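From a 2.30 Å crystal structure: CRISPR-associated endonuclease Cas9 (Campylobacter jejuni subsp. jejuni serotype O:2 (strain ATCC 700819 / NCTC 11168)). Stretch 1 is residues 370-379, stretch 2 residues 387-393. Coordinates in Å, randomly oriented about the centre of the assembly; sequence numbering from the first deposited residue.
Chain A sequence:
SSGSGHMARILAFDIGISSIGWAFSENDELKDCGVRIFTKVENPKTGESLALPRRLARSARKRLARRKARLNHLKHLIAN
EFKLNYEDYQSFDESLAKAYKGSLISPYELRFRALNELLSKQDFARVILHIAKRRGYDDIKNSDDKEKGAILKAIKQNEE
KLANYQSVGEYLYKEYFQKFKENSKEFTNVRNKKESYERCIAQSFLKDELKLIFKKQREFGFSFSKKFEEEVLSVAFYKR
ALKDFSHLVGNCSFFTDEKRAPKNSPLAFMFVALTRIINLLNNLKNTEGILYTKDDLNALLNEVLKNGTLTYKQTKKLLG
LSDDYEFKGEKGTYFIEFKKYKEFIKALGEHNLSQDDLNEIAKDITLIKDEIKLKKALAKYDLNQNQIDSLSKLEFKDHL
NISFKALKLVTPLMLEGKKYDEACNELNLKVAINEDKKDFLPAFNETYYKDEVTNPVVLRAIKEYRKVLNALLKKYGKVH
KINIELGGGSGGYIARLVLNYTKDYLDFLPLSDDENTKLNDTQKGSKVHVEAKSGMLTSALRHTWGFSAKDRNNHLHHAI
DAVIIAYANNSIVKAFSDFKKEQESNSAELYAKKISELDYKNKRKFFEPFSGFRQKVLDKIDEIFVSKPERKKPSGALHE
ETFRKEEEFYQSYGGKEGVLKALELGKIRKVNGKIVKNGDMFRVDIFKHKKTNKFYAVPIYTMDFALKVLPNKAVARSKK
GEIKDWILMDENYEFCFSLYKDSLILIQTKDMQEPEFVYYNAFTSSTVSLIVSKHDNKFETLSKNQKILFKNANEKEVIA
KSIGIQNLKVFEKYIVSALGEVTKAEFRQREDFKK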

ATOM      1  N   ASP A 370       0.345  22.734  -6.818  1.00 59.34           N
ATOM      2  CA  ASP A 370      -0.813  23.559  -7.147  1.00 63.06           C
ATOM      3  C   ASP A 370      -0.311  24.945  -7.542  1.00 65.81           C
ATOM      4  O   ASP A 370       0.230  25.676  -6.707  1.00 66.27           O
ATOM      5  CB  ASP A 370      -1.771  23.626  -5.961  1.00 64.04           C
ATOM      6  CG  ASP A 370      -3.126  24.207  -6.329  1.00 66.83           C
ATOM      7  OD1 ASP A 370      -3.174  25.223  -7.054  1.00 69.20           O
ATOM      8  OD2 ASP A 370      -4.148  23.641  -5.888  1.00 66.66           O
ATOM      9  N   GLU A 371      -0.497  25.307  -8.814  1.00 69.68           N
ATOM     10  CA  GLU A 371       0.110  26.528  -9.337  1.00 76.15           C
ATOM     11  C   GLU A 371      -0.441  27.772  -8.649  1.00 75.75           C
ATOM     12  O   GLU A 371       0.307  28.717  -8.374  1.00 76.07           O
ATOM     13  CB  GLU A 371      -0.099  26.609 -10.848  1.00 81.00           C
ATOM     14  CG  GLU A 371       0.356  25.361 -11.586  1.00 82.74           C
ATOM     15  CD  GLU A 371       0.869  25.656 -12.981  1.00 87.79           C
ATOM     16  OE1 GLU A 371       0.586  26.753 -13.508  1.00 90.42           O
ATOM     17  OE2 GLU A 371       1.569  24.788 -13.547  1.00 88.61           O
ATOM     18  N   ILE A 372      -1.744  27.793  -8.362  1.00 76.73           N
ATOM     19  CA  ILE A 372      -2.333  28.947  -7.689  1.00 80.33           C
ATOM     20  C   ILE A 372      -1.754  29.093  -6.287  1.00 79.81           C
ATOM     21  O   ILE A 372      -1.368  30.191  -5.868  1.00 83.68           O
ATOM     22  CB  ILE A 372      -3.870  28.836  -7.665  1.00 81.14           C
ATOM     23  CG1 ILE A 372      -4.477  29.447  -8.933  1.00 84.73           C
ATOM     24  CG2 ILE A 372      -4.447  29.518  -6.428  1.00 79.10           C
ATOM     25  CD1 ILE A 372      -4.223  28.652 -10.201  1.00 83.50           C
ATOM     26  N   LYS A 373      -1.674  27.987  -5.543  1.00 78.95           N
ATOM     27  CA  LYS A 373      -1.035  28.040  -4.234  1.00 79.05           C
ATOM     28  C   LYS A 373       0.455  28.327  -4.359  1.00 78.25           C
ATOM     29  O   LYS A 373       1.056  28.900  -3.443  1.00 78.65           O
ATOM     30  CB  LYS A 373      -1.281  26.734  -3.476  1.00 78.34           C
ATOM     31  CG  LYS A 373      -1.880  26.937  -2.091  1.00 81.06           C
ATOM     32  CD  LYS A 373      -2.233  25.618  -1.414  1.00 79.63           C
ATOM     33  CE  LYS A 373      -3.529  25.034  -1.953  1.00 79.42           C
ATOM     34  NZ  LYS A 373      -3.996  23.888  -1.125  1.00 78.78           N
ATOM     35  N   LEU A 374       1.063  27.952  -5.489  1.00 72.10           N
ATOM     36  CA  LEU A 374       2.453  28.315  -5.736  1.00 70.59           C
ATOM     37  C   LEU A 374       2.585  29.798  -6.064  1.00 72.80           C
ATOM     38  O   LEU A 374       3.531  30.454  -5.612  1.00 75.79           O
ATOM     39  CB  LEU A 374       3.029  27.453  -6.861  1.00 66.21           C
ATOM     40  CG  LEU A 374       4.454  27.769  -7.322  1.00 67.05           C
ATOM     41  CD1 LEU A 374       5.439  27.748  -6.154  1.00 59.79           C
ATOM     42  CD2 LEU A 374       4.888  26.800  -8.415  1.00 62.23           C
ATOM     43  N   LYS A 375       1.648  30.343  -6.849  1.00 72.66           N
ATOM     44  CA  LYS A 375       1.645  31.781  -7.111  1.00 76.74           C
ATOM     45  C   LYS A 375       1.569  32.571  -5.812  1.00 79.74           C
ATOM     46  O   LYS A 375       2.309  33.544  -5.622  1.00 84.84           O
ATOM     47  CB  LYS A 375       0.475  32.159  -8.023  1.00 80.81           C
ATOM     48  CG  LYS A 375       0.593  31.688  -9.465  1.00 85.03           C
ATOM     49  CD  LYS A 375      -0.662  32.042 -10.252  1.00 90.08           C
ATOM     50  CE  LYS A 375      -0.650  31.429 -11.644  1.00 93.50           C
ATOM     51  NZ  LYS A 375       0.436  31.994 -12.488  1.00 98.40           N
ATOM     52  N   LYS A 376       0.682  32.160  -4.902  1.00 78.14           N
ATOM     53  CA  LYS A 376       0.548  32.857  -3.627  1.00 80.64           C
ATOM     54  C   LYS A 376       1.814  32.732  -2.789  1.00 80.96           C
ATOM     55  O   LYS A 376       2.209  33.683  -2.107  1.00 86.73           O
ATOM     56  CB  LYS A 376      -0.661  32.317  -2.862  1.00 77.99           C
ATOM     57  N   ALA A 377       2.465  31.567  -2.825  1.00 78.32           N
ATOM     58  CA  ALA A 377       3.681  31.386  -2.039  1.00 77.07           C
ATOM     59  C   ALA A 377       4.823  32.230  -2.591  1.00 78.11           C
ATOM     60  O   ALA A 377       5.579  32.835  -1.823  1.00 77.76           O
ATOM     61  CB  ALA A 377       4.071  29.910  -2.005  1.00 73.25           C
ATOM     62  N   LEU A 378       4.967  32.276  -3.919  1.00 79.54           N
ATOM     63  CA  LEU A 378       6.003  33.107  -4.525  1.00 79.63           C
ATOM     64  C   LEU A 378       5.744  34.589  -4.271  1.00 86.33           C
ATOM     65  O   LEU A 378       6.693  35.371  -4.141  1.00 90.01           O
ATOM     66  CB  LEU A 378       6.087  32.826  -6.032  1.00 78.34           C
ATOM     67  CG  LEU A 378       6.432  31.409  -6.522  1.00 75.41           C
ATOM     68  CD1 LEU A 378       6.090  31.236  -8.000  1.00 74.48           C
ATOM     69  CD2 LEU A 378       7.898  31.078  -6.284  1.00 75.56           C
ATOM     70  N   ALA A 379       4.472  34.985  -4.166  1.00 87.08           N
ATOM     71  CA  ALA A 379       4.119  36.395  -4.024  1.00 91.66           C
ATOM     72  C   ALA A 379       4.649  37.008  -2.731  1.00 95.10           C
ATOM     73  O   ALA A 379       4.902  38.218  -2.687  1.00 96.53           O
ATOM     74  CB  ALA A 379       2.602  36.559  -4.104  1.00 90.63           C
ATOM     75  N   GLN A 387       7.838  37.468 -13.288  1.00110.14           N
ATOM     76  CA  GLN A 387       8.678  36.430 -12.696  1.00104.93           C
ATOM     77  C   GLN A 387       7.832  35.353 -12.029  1.00102.45           C
ATOM     78  O   GLN A 387       8.130  34.159 -12.147  1.00 99.76           O
ATOM     79  CB  GLN A 387       9.649  37.044 -11.683  1.00102.66           C
ATOM     80  CG  GLN A 387      10.757  37.915 -12.271  1.00104.81           C
ATOM     81  CD  GLN A 387      11.424  38.786 -11.215  1.00105.72           C
ATOM     82  OE1 GLN A 387      10.748  39.456 -10.436  1.00107.48           O
ATOM     83  NE2 GLN A 387      12.753  38.764 -11.175  1.00105.53           N
ATOM     84  N   ILE A 388       6.773  35.757 -11.320  1.00102.08           N
ATOM     85  CA  ILE A 388       5.959  34.800 -10.573  1.00 96.46           C
ATOM     86  C   ILE A 388       5.279  33.824 -11.524  1.00 95.25           C
ATOM     87  O   ILE A 388       5.273  32.609 -11.299  1.00 92.92           O
ATOM     88  CB  ILE A 388       4.936  35.537  -9.689  1.00 92.29           C
ATOM     89  CG1 ILE A 388       5.660  36.339  -8.607  1.00 92.41           C
ATOM     90  CG2 ILE A 388       3.949  34.559  -9.069  1.00 86.16           C
ATOM     91  CD1 ILE A 388       4.734  37.066  -7.663  1.00 93.89           C
ATOM     92  N   ASP A 389       4.693  34.344 -12.605  1.00 96.82           N
ATOM     93  CA  ASP A 389       4.094  33.474 -13.611  1.00 99.82           C
ATOM     94  C   ASP A 389       5.144  32.577 -14.251  1.00 96.49           C
ATOM     95  O   ASP A 389       4.867  31.415 -14.570  1.00 91.44           O
ATOM     96  CB  ASP A 389       3.381  34.314 -14.674  1.00108.61           C
ATOM     97  CG  ASP A 389       2.314  35.217 -14.087  1.00114.71           C
ATOM     98  OD1 ASP A 389       2.031  35.104 -12.875  1.00114.98           O
ATOM     99  OD2 ASP A 389       1.757  36.043 -14.838  1.00118.73           O
ATOM    100  N   SER A 390       6.356  33.100 -14.444  1.00 98.47           N
ATOM    101  CA  SER A 390       7.430  32.299 -15.021  1.00 97.37           C
ATOM    102  C   SER A 390       7.853  31.186 -14.070  1.00 92.44           C
ATOM    103  O   SER A 390       7.968  30.022 -14.471  1.00 88.65           O
ATOM    104  CB  SER A 390       8.621  33.190 -15.370  1.00 99.68           C
ATOM    105  OG  SER A 390       8.235  34.250 -16.228  1.00104.80           O
ATOM    106  N   LEU A 391       8.085  31.528 -12.799  1.00 91.82           N
ATOM    107  CA  LEU A 391       8.486  30.526 -11.819  1.00 91.50           C
ATOM    108  C   LEU A 391       7.375  29.526 -11.526  1.00 90.79           C
ATOM    109  O   LEU A 391       7.666  28.409 -11.085  1.00 90.56           O
ATOM    110  CB  LEU A 391       8.927  31.204 -10.520  1.00 93.49           C
ATOM    111  CG  LEU A 391      10.150  32.124 -10.576  1.00 95.28           C
ATOM    112  CD1 LEU A 391      10.488  32.639  -9.186  1.00 94.00           C
ATOM    113  CD2 LEU A 391      11.344  31.409 -11.189  1.00 94.45           C
ATOM    114  N   SER A 392       6.114  29.895 -11.764  1.00 90.36           N
ATOM    115  CA  SER A 392       5.001  28.991 -11.493  1.00 86.20           C
ATOM    116  C   SER A 392       4.911  27.854 -12.500  1.00 80.56           C
ATOM    117  O   SER A 392       4.222  26.864 -12.232  1.00 76.58           O
ATOM    118  CB  SER A 392       3.679  29.761 -11.477  1.00 90.60           C
ATOM    119  OG  SER A 392       3.362  30.215 -10.174  1.00 94.15           O
ATOM    120  N   LYS A 393       5.579  27.970 -13.647  1.00 80.83           N
ATOM    121  CA  LYS A 393       5.477  26.971 -14.703  1.00 78.13           C
ATOM    122  C   LYS A 393       6.587  25.930 -14.660  1.00 72.77           C
ATOM    123  O   LYS A 393       6.489  24.917 -15.360  1.00 69.44           O
ATOM    124  CB  LYS A 393       5.477  27.654 -16.078  1.00 80.07           C
TER

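The two helices run in roughly opposed directions, their N-to-C axes 136° apart and 9.5 Å at closest approach, so the start of stretch 1 meets the end of stretch 2: E371 CA lies 5.9 Å from S392 CA, and L378 CA 6.3 Å from I388 CA. No hydrogen bond crosses the 431 Å² contact; packing and one salt bridge account for it.

S392 covers the most surface, 88 Å². Its CA-to-CB bond points toward the first helix, and three neighbours come near: K375 CG is 3.2 Å from S392 OG, L378 CD1 3.6 Å from the same OG, and L374 CD2 3.8 Å from S392 CA. The hydroxyl thus sits among aliphatic carbons. Within its own stretch S392 OG makes a weak hydrogen bond to I388 O (3.3 Å), one turn back, with chi1 at -91°, between wells.

The CA-to-CB bond of L378 (75 Å²) also points toward the other stretch. With chi1 m and chi2 t, its CD1 lies near I388 and L391: 3.7 Å from I388 O, 3.8 Å from L391 CB and 4.1 Å from I388 CG2. These separations are van der Waals distances.

I388 (71 Å²) starts sideways, but its side-chain end comes nearer. The two ends of its branched chain find different neighbours: CG2 lies 3.9 Å from K375 O, whereas CD1 approaches A379, 3.8 Å from A379 CA and 4.2 Å from A379 CB.

The one salt bridge joins K375 and D389. K375 sets out sideways, and its chain, t at chi2 and chi3 before turning m at chi4, brings NZ to 3.5 Å from D389 OD1. This is a long salt bridge; D389 itself has its CA-to-CB bond directed away, and only the end of its side chain comes nearer.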